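Local coordinates for protein plantacyanin (Spinacia oleracea, PDB 1F56) that binds one copper ion in a cupredoxin beta barrel and probably carries single electrons, as a basic blue protein of the phytocyanin family, at residues W7-N12 against P77-G82; L25-I30 against H34-V39; F72-P77 against G82-A87. All coordinates share one frame; numbering follows the deposited sequence.

Overall arrangement
The three contacts meet round one copper ion, which His34, Cys74, His79 and Met84 hold. Contacts 1 and 3 have centres about 5 Å apart and share Pro77 and Gly82. Contact 2 is centred about 11 Å from contact 1 and about 9 Å from contact 3. Along the chain, contact 2 falls between the two halves of contact 1 and closes before contact 3 opens. The segments of contacts 1 and 3 alternate. Contact 2 joins strand 24-28 of one sheet to strand 36-39 of the other, and contact 3 continues that second sheet through strands 68-73 and 85-90. His34, distant in sequence, thus joins the three ligands of loop 74-84 at one end of the cupredoxin barrel.

Contact 1 (W7-N12 against P77-G82); sequences WSFNVN and PGHCGG. With CU1 (copper (I) ion), chain F; SO4 (sulfate ion), chain D.
His79, whose ring receives Phe9, is one ligand of the cupredoxin copper site and binds the copper(I) ion through ND1 at 2.0 Å. The same ring forms an edge-to-face pair with Phe9. The ring centroids lie 4.5 Å apart and the planes are inclined by 54°. Phe9 leads with CZ, which sits over the centre of one imidazole face, 3.5 Å from His79 NE2. Its CE1 lies 3.6 Å from His79 CG. The Phe9 side chain does not start out toward His79, but with CG beside the backbone N (chi1 -69°) its ring swings across. The imidazole is therefore held by the metal at ND1 and covered by a phenyl edge on one face. The turn 78-81 also binds a sulfate ion, probably from the crystallisation liquor, which accepts backbone hydrogen bonds from Gly78 N to O2 (2.8 Å) and from Gly81 N to O3 (2.7 Å). The contact lies at the surface. Phe9 also meets His34 edge-to-face, so it packs on both copper histidines. Cys80 forms a disulfide with Cys47. Segment 7-12 follows strand 2-6, and segment 77-82 belongs to the ligand-bearing loop that connects strand 68-73 to strand 85-90.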
ATOM      1  N   TRP A   7       0.223   4.537  -7.393  1.00 13.84           N
ATOM      2  CA  TRP A   7       0.427   5.056  -6.040  1.00 14.20           C
ATOM      3  C   TRP A   7       0.515   6.574  -6.009  1.00 13.37           C
ATOM      4  O   TRP A   7       1.564   7.153  -6.266  1.00 14.05           O
ATOM      5  CB  TRP A   7       1.701   4.431  -5.460  1.00 10.20           C
ATOM      6  CG  TRP A   7       1.835   4.527  -3.972  1.00 17.27           C
ATOM      7  CD1 TRP A   7       2.931   4.979  -3.281  1.00 16.68           C
ATOM      8  CD2 TRP A   7       0.880   4.109  -2.985  1.00 13.31           C
ATOM      9  NE1 TRP A   7       2.720   4.859  -1.933  1.00  8.74           N
ATOM     10  CE2 TRP A   7       1.471   4.333  -1.715  1.00 11.37           C
ATOM     11  CE3 TRP A   7      -0.417   3.559  -3.047  1.00 17.85           C
ATOM     12  CZ2 TRP A   7       0.813   4.030  -0.513  1.00  9.70           C
ATOM     13  CZ3 TRP A   7      -1.076   3.250  -1.845  1.00 22.87           C
ATOM     14  CH2 TRP A   7      -0.453   3.488  -0.593  1.00 21.19           C
ATOM     15  N   SER A   8      -0.605   7.213  -5.705  1.00 17.17           N
ATOM     16  CA  SER A   8      -0.663   8.665  -5.643  1.00 22.63           C
ATOM     17  C   SER A   8      -1.725   9.074  -4.628  1.00 20.59           C
ATOM     18  O   SER A   8      -2.396   8.215  -4.056  1.00 24.04           O
ATOM     19  CB  SER A   8      -1.018   9.237  -7.010  1.00 28.56           C
ATOM     20  OG  SER A   8      -0.900  10.651  -6.991  1.00 50.58           O
ATOM     21  N   PHE A   9      -1.888  10.373  -4.406  1.00 21.23           N
ATOM     22  CA  PHE A   9      -2.896  10.837  -3.449  1.00 24.81           C
ATOM     23  C   PHE A   9      -4.238  10.219  -3.818  1.00 26.68           C
ATOM     24  O   PHE A   9      -5.046   9.885  -2.960  1.00 28.49           O
ATOM     25  CB  PHE A   9      -2.943  12.368  -3.453  1.00 34.06           C
ATOM     26  CG  PHE A   9      -1.701  13.001  -2.872  1.00 33.51           C
ATOM     27  CD1 PHE A   9      -1.568  13.164  -1.498  1.00 28.59           C
ATOM     28  CD2 PHE A   9      -0.641  13.371  -3.696  1.00 28.42           C
ATOM     29  CE1 PHE A   9      -0.398  13.682  -0.953  1.00 19.03           C
ATOM     30  CE2 PHE A   9       0.536  13.891  -3.163  1.00 31.98           C
ATOM     31  CZ  PHE A   9       0.658  14.045  -1.791  1.00 32.37           C
ATOM     32  N   ASN A  10      -4.471  10.055  -5.111  1.00 28.10           N
ATOM     33  CA  ASN A  10      -5.694   9.417  -5.557  1.00 29.68           C
ATOM     34  C   ASN A  10      -5.233   8.050  -6.070  1.00 26.47           C
ATOM     35  O   ASN A  10      -4.864   7.902  -7.238  1.00 26.26           O
ATOM     36  CB  ASN A  10      -6.358  10.230  -6.673  1.00 35.90           C
ATOM     37  CG  ASN A  10      -7.649   9.595  -7.165  1.00 59.12           C
ATOM     38  OD1 ASN A  10      -7.633   8.686  -7.999  1.00 73.53           O
ATOM     39  ND2 ASN A  10      -8.775  10.060  -6.636  1.00 74.43           N
ATOM     40  N   VAL A  11      -5.229   7.061  -5.181  1.00 23.94           N
ATOM     41  CA  VAL A  11      -4.780   5.717  -5.536  1.00 24.19           C
ATOM     42  C   VAL A  11      -5.669   5.047  -6.578  1.00 28.90           C
ATOM     43  O   VAL A  11      -6.892   5.087  -6.463  1.00 26.26           O
ATOM     44  CB  VAL A  11      -4.750   4.797  -4.311  1.00 22.35           C
ATOM     45  CG1 VAL A  11      -4.197   3.443  -4.714  1.00 21.54           C
ATOM     46  CG2 VAL A  11      -3.906   5.418  -3.206  1.00 23.61           C
ATOM     47  N   ASN A  12      -5.066   4.425  -7.589  1.00 23.70           N
ATOM     48  CA  ASN A  12      -5.869   3.743  -8.591  1.00 27.38           C
ATOM     49  C   ASN A  12      -5.425   2.293  -8.800  1.00 28.18           C
ATOM     50  O   ASN A  12      -4.261   1.946  -8.559  1.00 24.08           O
ATOM     51  CB  ASN A  12      -5.834   4.491  -9.928  1.00 26.49           C
ATOM     52  CG  ASN A  12      -4.463   4.491 -10.558  1.00 40.86           C
ATOM     53  OD1 ASN A  12      -3.681   5.421 -10.373  1.00 52.31           O
ATOM     54  ND2 ASN A  12      -4.157   3.434 -11.296  1.00 40.75           N
ATOM     55  N   PRO A  77       4.554  13.292   5.577  1.00 23.35           N
ATOM     56  CA  PRO A  77       3.620  14.250   6.181  1.00 21.99           C
ATOM     57  C   PRO A  77       2.508  14.698   5.257  1.00 18.53           C
ATOM     58  O   PRO A  77       2.775  15.205   4.181  1.00 21.18           O
ATOM     59  CB  PRO A  77       4.520  15.415   6.575  1.00 23.39           C
ATOM     60  CG  PRO A  77       5.828  14.763   6.826  1.00 17.77           C
ATOM     61  CD  PRO A  77       5.946  13.763   5.718  1.00 17.65           C
ATOM     62  N   GLY A  78       1.264  14.520   5.699  1.00 18.96           N
ATOM     63  CA  GLY A  78       0.111  14.913   4.909  1.00 17.11           C
ATOM     64  C   GLY A  78      -0.366  13.914   3.852  1.00 18.19           C
ATOM     65  O   GLY A  78      -1.490  14.017   3.359  1.00 16.52           O
ATOM     66  N   HIS A  79       0.443  12.920   3.506  1.00 19.01           N
ATOM     67  CA  HIS A  79       0.012  11.992   2.455  1.00 14.77           C
ATOM     68  C   HIS A  79      -1.044  10.962   2.853  1.00 17.69           C
ATOM     69  O   HIS A  79      -1.995  10.713   2.098  1.00 17.51           O
ATOM     70  CB  HIS A  79       1.218  11.284   1.839  1.00 11.80           C
ATOM     71  CG  HIS A  79       2.140  12.202   1.101  1.00 13.44           C
ATOM     72  ND1 HIS A  79       2.900  11.785   0.031  1.00 16.49           N
ATOM     73  CD2 HIS A  79       2.470  13.498   1.313  1.00 12.67           C
ATOM     74  CE1 HIS A  79       3.661  12.780  -0.384  1.00 14.61           C
ATOM     75  NE2 HIS A  79       3.420  13.832   0.377  1.00 18.70           N
ATOM     76  N   CYS A  80      -0.897  10.345   4.021  1.00 14.55           N
ATOM     77  CA  CYS A  80      -1.898   9.361   4.445  1.00 13.11           C
ATOM     78  C   CYS A  80      -3.236  10.089   4.682  1.00 17.27           C
ATOM     79  O   CYS A  80      -4.300   9.630   4.260  1.00 17.68           O
ATOM     80  CB  CYS A  80      -1.421   8.667   5.718  1.00 13.07           C
ATOM     81  SG  CYS A  80      -2.433   7.268   6.301  1.00 15.72           S
ATOM     82  N   GLY A  81      -3.176  11.235   5.356  1.00 15.13           N
ATOM     83  CA  GLY A  81      -4.386  12.005   5.605  1.00 21.16           C
ATOM     84  C   GLY A  81      -4.987  12.465   4.286  1.00 25.04           C
ATOM     85  O   GLY A  81      -6.188  12.696   4.191  1.00 27.95           O
ATOM     86  N   GLY A  82      -4.148  12.588   3.263  1.00 24.09           N
ATOM     87  CA  GLY A  82      -4.623  13.011   1.958  1.00 21.43           C
ATOM     88  C   GLY A  82      -5.209  11.864   1.155  1.00 25.70           C
ATOM     89  O   GLY A  82      -5.575  12.038  -0.012  1.00 25.87           O
TER
HETATM   90 CU   CU1 F  92       3.038   9.851  -0.523  1.00 21.91          CU
HETATM   91  S   SO4 D 301      -1.185  12.994   7.876  1.00 24.54           S
HETATM   92  O1  SO4 D 301      -1.092  11.822   8.779  1.00 17.40           O
HETATM   93  O2  SO4 D 301      -0.075  13.936   8.112  1.00 32.75           O
HETATM   94  O3  SO4 D 301      -1.108  12.528   6.480  1.00 30.23           O
HETATM   95  O4  SO4 D 301      -2.458  13.685   8.131  1.00 26.53           O

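Contact 2 (L25-I30 against H34-V39); sequences LVFKYI and HNVVAV. With CU1 (copper (I) ion), chain F.
Phe27 and Val36 form the apolar centre of this contact. Val36 CG1 stands 3.9 Å from the centroid of the Phe27 ring and only 3° off its normal, a CH-pi contact squarely over the face. The other methyl, Val36 CG2, rests on the root of the same side chain, 3.8 Å from Phe27 CB. It also reaches Tyr29, lying 3.9 Å from CE1. Val36 CG1 is anti to the backbone N (chi1 -177°), which places one methyl over the phenyl ring and the other against both aromatic side chains.

No hydrogen bond joins the segments; the carbonyl O of His34 instead meets ring carbon CE2 of Tyr29 at 3.4 Å. The Tyr29 and His34 side chains run past each other in opposite directions, with Tyr29 CD2 3.9 Å from His34 CB. The tyrosine hydroxyl is hydrogen-bonded to Asp61 OD2, which fixes the far end of the ring. Asn35 points the other way, and its ND2 is hydrogen-bonded to Ser75 OG.

Metal binding is the third kind of interaction. His34 ND1 coordinates the copper(I) ion at 2.0 Å. Its CB thus packs against Tyr29 while the imidazole reaches the metal, so the tyrosine supports a first-shell ligand from behind.

The touching parts run nearly antiparallel, with directions 160° apart, but they are not paired as neighbouring strands: Phe27 CA and Val36 CA are 7.8 Å apart. Trp7 packs on Phe27, Tyr29 and Val36, and Phe72 adds to the same core. Strand 24-28 lies between strands 2-6 and 60-64 in one sheet. Strand 36-39 lies between strands 54-56 and 68-73 in the other, so the contact forms part of the core packed between the two sheets.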
ATOM      1  N   LEU A  25       1.499  -7.054  -5.996  1.00 13.57           N
ATOM      2  CA  LEU A  25       1.081  -5.684  -6.317  1.00 12.59           C
ATOM      3  C   LEU A  25       2.349  -4.916  -6.673  1.00 15.22           C
ATOM      4  O   LEU A  25       3.377  -5.052  -5.997  1.00 15.52           O
ATOM      5  CB  LEU A  25       0.427  -4.994  -5.120  1.00 12.86           C
ATOM      6  CG  LEU A  25      -0.922  -5.544  -4.633  1.00 30.85           C
ATOM      7  CD1 LEU A  25      -1.518  -4.605  -3.585  1.00 24.58           C
ATOM      8  CD2 LEU A  25      -1.864  -5.692  -5.815  1.00 21.69           C
ATOM      9  N   VAL A  26       2.295  -4.120  -7.730  1.00 12.18           N
ATOM     10  CA  VAL A  26       3.455  -3.339  -8.087  1.00 14.49           C
ATOM     11  C   VAL A  26       3.087  -1.873  -7.916  1.00 18.75           C
ATOM     12  O   VAL A  26       2.316  -1.317  -8.708  1.00 19.44           O
ATOM     13  CB  VAL A  26       3.914  -3.592  -9.544  1.00 12.90           C
ATOM     14  CG1 VAL A  26       5.224  -2.811  -9.799  1.00 16.35           C
ATOM     15  CG2 VAL A  26       4.149  -5.107  -9.793  1.00 13.27           C
ATOM     16  N   PHE A  27       3.618  -1.254  -6.861  1.00 16.85           N
ATOM     17  CA  PHE A  27       3.349   0.151  -6.584  1.00 14.27           C
ATOM     18  C   PHE A  27       4.247   1.012  -7.474  1.00 17.55           C
ATOM     19  O   PHE A  27       5.490   0.964  -7.385  1.00 15.17           O
ATOM     20  CB  PHE A  27       3.596   0.469  -5.100  1.00 15.49           C
ATOM     21  CG  PHE A  27       2.622  -0.200  -4.170  1.00 12.64           C
ATOM     22  CD1 PHE A  27       2.786  -1.539  -3.813  1.00 11.89           C
ATOM     23  CD2 PHE A  27       1.527   0.499  -3.672  1.00 16.63           C
ATOM     24  CE1 PHE A  27       1.872  -2.175  -2.973  1.00 19.97           C
ATOM     25  CE2 PHE A  27       0.600  -0.126  -2.825  1.00 10.93           C
ATOM     26  CZ  PHE A  27       0.778  -1.470  -2.477  1.00 15.68           C
ATOM     27  N   LYS A  28       3.606   1.802  -8.330  1.00 19.72           N
ATOM     28  CA  LYS A  28       4.326   2.647  -9.272  1.00 21.02           C
ATOM     29  C   LYS A  28       4.144   4.118  -8.969  1.00 20.47           C
ATOM     30  O   LYS A  28       3.012   4.589  -8.783  1.00 18.82           O
ATOM     31  CB  LYS A  28       3.871   2.341 -10.702  1.00 26.64           C
ATOM     32  CG  LYS A  28       4.132   0.897 -11.112  1.00 28.92           C
ATOM     33  CD  LYS A  28       4.145   0.728 -12.616  1.00 36.42           C
ATOM     34  CE  LYS A  28       4.796  -0.588 -12.997  1.00 40.21           C
ATOM     35  NZ  LYS A  28       4.894  -0.765 -14.470  1.00 46.91           N
ATOM     36  N   TYR A  29       5.278   4.824  -8.909  1.00 15.96           N
ATOM     37  CA  TYR A  29       5.314   6.252  -8.612  1.00 15.29           C
ATOM     38  C   TYR A  29       6.748   6.750  -8.815  1.00 18.60           C
ATOM     39  O   TYR A  29       7.650   5.961  -9.130  1.00 14.74           O
ATOM     40  CB  TYR A  29       4.877   6.498  -7.160  1.00 15.31           C
ATOM     41  CG  TYR A  29       5.707   5.724  -6.152  1.00 15.45           C
ATOM     42  CD1 TYR A  29       5.415   4.394  -5.850  1.00 15.29           C
ATOM     43  CD2 TYR A  29       6.814   6.312  -5.530  1.00 14.55           C
ATOM     44  CE1 TYR A  29       6.210   3.664  -4.947  1.00  9.71           C
ATOM     45  CE2 TYR A  29       7.618   5.586  -4.629  1.00 15.05           C
ATOM     46  CZ  TYR A  29       7.308   4.268  -4.347  1.00 21.69           C
ATOM     47  OH  TYR A  29       8.102   3.552  -3.479  1.00 15.78           O
ATOM     48  N   ILE A  30       6.969   8.050  -8.644  1.00 14.24           N
ATOM     49  CA  ILE A  30       8.309   8.595  -8.839  1.00 14.86           C
ATOM     50  C   ILE A  30       9.104   8.447  -7.550  1.00 22.23           C
ATOM     51  O   ILE A  30       8.712   8.952  -6.487  1.00 18.16           O
ATOM     52  CB  ILE A  30       8.283  10.104  -9.231  1.00 27.60           C
ATOM     53  CG1 ILE A  30       7.664  10.289 -10.616  1.00 21.06           C
ATOM     54  CG2 ILE A  30       9.705  10.652  -9.278  1.00 21.79           C
ATOM     55  CD1 ILE A  30       7.422  11.749 -10.994  1.00 33.35           C
ATOM     56  N   HIS A  34       7.163   9.566  -2.748  1.00 14.88           N
ATOM     57  CA  HIS A  34       6.291   8.789  -1.863  1.00 18.63           C
ATOM     58  C   HIS A  34       7.060   7.557  -1.381  1.00 16.89           C
ATOM     59  O   HIS A  34       8.200   7.310  -1.783  1.00 20.05           O
ATOM     60  CB  HIS A  34       5.047   8.259  -2.621  1.00 10.90           C
ATOM     61  CG  HIS A  34       4.200   9.320  -3.245  1.00  8.01           C
ATOM     62  ND1 HIS A  34       3.334  10.106  -2.521  1.00 13.15           N
ATOM     63  CD2 HIS A  34       4.103   9.740  -4.530  1.00 13.74           C
ATOM     64  CE1 HIS A  34       2.746  10.974  -3.326  1.00 16.81           C
ATOM     65  NE2 HIS A  34       3.197  10.774  -4.551  1.00 14.93           N
ATOM     66  N   ASN A  35       6.408   6.791  -0.520  1.00 16.78           N
ATOM     67  CA  ASN A  35       6.943   5.528  -0.054  1.00 14.67           C
ATOM     68  C   ASN A  35       5.735   4.627   0.192  1.00 14.36           C
ATOM     69  O   ASN A  35       4.578   5.089   0.135  1.00 10.61           O
ATOM     70  CB  ASN A  35       7.805   5.705   1.207  1.00 17.29           C
ATOM     71  CG  ASN A  35       7.010   6.089   2.427  1.00 23.62           C
ATOM     72  OD1 ASN A  35       5.792   6.237   2.382  1.00 34.52           O
ATOM     73  ND2 ASN A  35       7.709   6.251   3.543  1.00 29.28           N
ATOM     74  N   VAL A  36       5.993   3.336   0.399  1.00 15.01           N
ATOM     75  CA  VAL A  36       4.942   2.371   0.676  1.00 14.42           C
ATOM     76  C   VAL A  36       5.325   1.656   1.970  1.00 14.34           C
ATOM     77  O   VAL A  36       6.359   1.013   2.040  1.00 15.53           O
ATOM     78  CB  VAL A  36       4.819   1.318  -0.434  1.00 20.37           C
ATOM     79  CG1 VAL A  36       3.647   0.386  -0.122  1.00 18.55           C
ATOM     80  CG2 VAL A  36       4.648   2.009  -1.790  1.00 22.14           C
ATOM     81  N   VAL A  37       4.495   1.793   2.993  1.00  8.82           N
ATOM     82  CA  VAL A  37       4.769   1.155   4.268  1.00 14.24           C
ATOM     83  C   VAL A  37       3.661   0.131   4.525  1.00 16.25           C
ATOM     84  O   VAL A  37       2.481   0.485   4.455  1.00 12.45           O
ATOM     85  CB  VAL A  37       4.785   2.202   5.416  1.00 14.54           C
ATOM     86  CG1 VAL A  37       5.249   1.544   6.723  1.00 13.04           C
ATOM     87  CG2 VAL A  37       5.716   3.374   5.046  1.00 13.05           C
ATOM     88  N   ALA A  38       4.045  -1.122   4.789  1.00 10.27           N
ATOM     89  CA  ALA A  38       3.091  -2.192   5.084  1.00 15.18           C
ATOM     90  C   ALA A  38       2.836  -2.102   6.577  1.00 14.73           C
ATOM     91  O   ALA A  38       3.744  -2.305   7.382  1.00 15.33           O
ATOM     92  CB  ALA A  38       3.692  -3.577   4.719  1.00  5.11           C
ATOM     93  N   VAL A  39       1.598  -1.811   6.950  1.00 14.36           N
ATOM     94  CA  VAL A  39       1.260  -1.628   8.358  1.00 13.22           C
ATOM     95  C   VAL A  39       0.170  -2.589   8.813  1.00 16.87           C
ATOM     96  O   VAL A  39      -0.308  -3.402   8.029  1.00 17.06           O
ATOM     97  CB  VAL A  39       0.774  -0.164   8.594  1.00 14.51           C
ATOM     98  CG1 VAL A  39       1.832   0.821   8.120  1.00 11.09           C
ATOM     99  CG2 VAL A  39      -0.526   0.094   7.822  1.00 15.51           C
TER
HETATM  100 CU   CU1 F  92       3.038   9.851  -0.523  1.00 21.91          CU

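Contact 3 (F72-P77 against G82-A87); sequences FICSFP and GGMKIA. With CU1 (copper (I) ion), chain F.
Cys74 and Met84 touch each other and share the copper(I) ion. Cys74 SG binds it at 2.2 Å, while Met84 SD sits farther off at 2.7 Å, the long thioether bond familiar from blue copper sites. The two side chains also pack together, with Cys74 CB 3.7 Å from Met84 CB. A bend in the methionine chain (chi3 90°) turns CE aside from the line of its other carbons, and SD faces the metal.

The backbone holds this pair in place. Cys74 N donates to Met84 O at 3.1 Å, with the donor tilted 28° from the carbonyl plane. Met84 is the centre of an inverse gamma turn, closed by Lys85 N to Gly83 O at 2.8 Å. Farther out, Phe72 and Ile86 form an antiparallel hydrogen-bonded pair; Phe72 N to Ile86 O and Ile86 N to Phe72 O are both 2.9 Å. Between that pair and Cys74-Met84 lies the non-hydrogen-bonded pair Ile73 and Lys85, where Ile73 CG2 packs on Lys85 CB at 3.7 Å. Lys85 NZ is hydrogen-bonded to Tyr44 O, and the lysine makes a cation-pi contact with the Tyr44 ring.

Phe72 and Ile86 share the face of the sheet that meets Phe27. The two segments belong to the hairpin of strands 68-73 and 85-90. Strand 36-39 flanks strand 68-73 on its other side, and strand 85-90 is at one edge of this sheet.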
ATOM      1  N   PHE A  72      -1.631  -0.749   3.528  1.00 13.08           N
ATOM      2  CA  PHE A  72      -0.470   0.020   3.084  1.00 16.55           C
ATOM      3  C   PHE A  72      -0.771   1.509   3.194  1.00 15.02           C
ATOM      4  O   PHE A  72      -1.903   1.906   2.960  1.00 12.44           O
ATOM      5  CB  PHE A  72      -0.127  -0.290   1.619  1.00 14.07           C
ATOM      6  CG  PHE A  72       0.129  -1.736   1.342  1.00 19.16           C
ATOM      7  CD1 PHE A  72      -0.922  -2.589   1.008  1.00 20.24           C
ATOM      8  CD2 PHE A  72       1.423  -2.253   1.398  1.00 13.91           C
ATOM      9  CE1 PHE A  72      -0.687  -3.939   0.726  1.00 19.62           C
ATOM     10  CE2 PHE A  72       1.660  -3.601   1.118  1.00 19.41           C
ATOM     11  CZ  PHE A  72       0.602  -4.439   0.781  1.00 13.53           C
ATOM     12  N   ILE A  73       0.228   2.319   3.557  1.00 12.48           N
ATOM     13  CA  ILE A  73       0.052   3.778   3.628  1.00 10.19           C
ATOM     14  C   ILE A  73       1.343   4.426   3.139  1.00 11.69           C
ATOM     15  O   ILE A  73       2.380   3.758   3.017  1.00 13.28           O
ATOM     16  CB  ILE A  73      -0.199   4.303   5.100  1.00 17.85           C
ATOM     17  CG1 ILE A  73       1.040   4.061   5.979  1.00 17.13           C
ATOM     18  CG2 ILE A  73      -1.415   3.614   5.724  1.00 16.26           C
ATOM     19  CD1 ILE A  73       0.917   4.626   7.401  1.00 15.59           C
ATOM     20  N   CYS A  74       1.274   5.710   2.811  1.00 10.46           N
ATOM     21  CA  CYS A  74       2.473   6.460   2.445  1.00 12.89           C
ATOM     22  C   CYS A  74       2.661   7.180   3.759  1.00 13.66           C
ATOM     23  O   CYS A  74       1.694   7.699   4.309  1.00 12.77           O
ATOM     24  CB  CYS A  74       2.214   7.507   1.365  1.00 11.41           C
ATOM     25  SG  CYS A  74       3.682   8.541   1.087  1.00 14.19           S
ATOM     26  N   SER A  75       3.875   7.227   4.274  1.00 12.20           N
ATOM     27  CA  SER A  75       4.063   7.874   5.575  1.00 19.97           C
ATOM     28  C   SER A  75       4.544   9.338   5.558  1.00 17.20           C
ATOM     29  O   SER A  75       4.666   9.961   6.613  1.00 18.90           O
ATOM     30  CB  SER A  75       5.034   7.042   6.406  1.00 18.53           C
ATOM     31  OG  SER A  75       6.298   7.060   5.773  1.00 18.79           O
ATOM     32  N   PHE A  76       4.826   9.891   4.390  1.00 13.89           N
ATOM     33  CA  PHE A  76       5.284  11.279   4.351  1.00 14.25           C
ATOM     34  C   PHE A  76       4.177  12.180   4.912  1.00 16.51           C
ATOM     35  O   PHE A  76       2.995  11.881   4.773  1.00 14.86           O
ATOM     36  CB  PHE A  76       5.649  11.690   2.920  1.00 15.35           C
ATOM     37  CG  PHE A  76       6.791  10.894   2.314  1.00 12.47           C
ATOM     38  CD1 PHE A  76       7.562  10.034   3.091  1.00 15.56           C
ATOM     39  CD2 PHE A  76       7.135  11.069   0.976  1.00 16.24           C
ATOM     40  CE1 PHE A  76       8.678   9.360   2.538  1.00 13.69           C
ATOM     41  CE2 PHE A  76       8.237  10.408   0.413  1.00 21.06           C
ATOM     42  CZ  PHE A  76       9.011   9.550   1.205  1.00 15.97           C
ATOM     43  N   PRO A  77       4.554  13.292   5.577  1.00 23.35           N
ATOM     44  CA  PRO A  77       3.620  14.250   6.181  1.00 21.99           C
ATOM     45  C   PRO A  77       2.508  14.698   5.257  1.00 18.53           C
ATOM     46  O   PRO A  77       2.775  15.205   4.181  1.00 21.18           O
ATOM     47  CB  PRO A  77       4.520  15.415   6.575  1.00 23.39           C
ATOM     48  CG  PRO A  77       5.828  14.763   6.826  1.00 17.77           C
ATOM     49  CD  PRO A  77       5.946  13.763   5.718  1.00 17.65           C
ATOM     50  N   GLY A  82      -4.148  12.588   3.263  1.00 24.09           N
ATOM     51  CA  GLY A  82      -4.623  13.011   1.958  1.00 21.43           C
ATOM     52  C   GLY A  82      -5.209  11.864   1.155  1.00 25.70           C
ATOM     53  O   GLY A  82      -5.575  12.038  -0.012  1.00 25.87           O
ATOM     54  N   GLY A  83      -5.286  10.684   1.769  1.00 20.09           N
ATOM     55  CA  GLY A  83      -5.856   9.539   1.086  1.00 22.57           C
ATOM     56  C   GLY A  83      -4.895   8.455   0.625  1.00 22.36           C
ATOM     57  O   GLY A  83      -5.316   7.451   0.044  1.00 20.48           O
ATOM     58  N   MET A  84      -3.602   8.637   0.857  1.00 20.78           N
ATOM     59  CA  MET A  84      -2.671   7.611   0.433  1.00 20.51           C
ATOM     60  C   MET A  84      -2.634   6.427   1.402  1.00 18.61           C
ATOM     61  O   MET A  84      -1.723   6.279   2.215  1.00 13.70           O
ATOM     62  CB  MET A  84      -1.275   8.194   0.233  1.00 25.51           C
ATOM     63  CG  MET A  84      -1.148   9.010  -1.038  1.00 25.83           C
ATOM     64  SD  MET A  84       0.567   9.302  -1.511  1.00 22.54           S
ATOM     65  CE  MET A  84       0.913   7.841  -2.583  1.00 20.30           C
ATOM     66  N   LYS A  85      -3.650   5.584   1.309  1.00 16.81           N
ATOM     67  CA  LYS A  85      -3.723   4.396   2.156  1.00 21.28           C
ATOM     68  C   LYS A  85      -4.702   3.426   1.495  1.00 23.24           C
ATOM     69  O   LYS A  85      -5.673   3.865   0.870  1.00 20.23           O
ATOM     70  CB  LYS A  85      -4.244   4.765   3.555  1.00 12.87           C
ATOM     71  CG  LYS A  85      -5.656   5.337   3.501  1.00 22.17           C
ATOM     72  CD  LYS A  85      -6.408   5.181   4.806  1.00 36.72           C
ATOM     73  CE  LYS A  85      -5.973   6.162   5.861  1.00 39.87           C
ATOM     74  NZ  LYS A  85      -6.836   6.026   7.077  1.00 39.24           N
ATOM     75  N   ILE A  86      -4.440   2.125   1.602  1.00 18.07           N
ATOM     76  CA  ILE A  86      -5.361   1.140   1.052  1.00 15.47           C
ATOM     77  C   ILE A  86      -5.367  -0.126   1.876  1.00 18.60           C
ATOM     78  O   ILE A  86      -4.369  -0.488   2.509  1.00 14.49           O
ATOM     79  CB  ILE A  86      -5.042   0.726  -0.401  1.00 27.29           C
ATOM     80  CG1 ILE A  86      -3.591   0.276  -0.519  1.00 20.34           C
ATOM     81  CG2 ILE A  86      -5.377   1.854  -1.350  1.00 44.31           C
ATOM     82  CD1 ILE A  86      -3.254  -0.297  -1.898  1.00 28.69           C
ATOM     83  N   ALA A  87      -6.521  -0.783   1.871  1.00 12.69           N
ATOM     84  CA  ALA A  87      -6.723  -2.030   2.574  1.00 17.14           C
ATOM     85  C   ALA A  87      -7.196  -2.986   1.486  1.00 22.51           C
ATOM     86  O   ALA A  87      -8.205  -2.735   0.820  1.00 24.71           O
ATOM     87  CB  ALA A  87      -7.789  -1.865   3.644  1.00 18.41           C
TER
HETATM   88 CU   CU1 F  92       3.038   9.851  -0.523  1.00 21.91          CU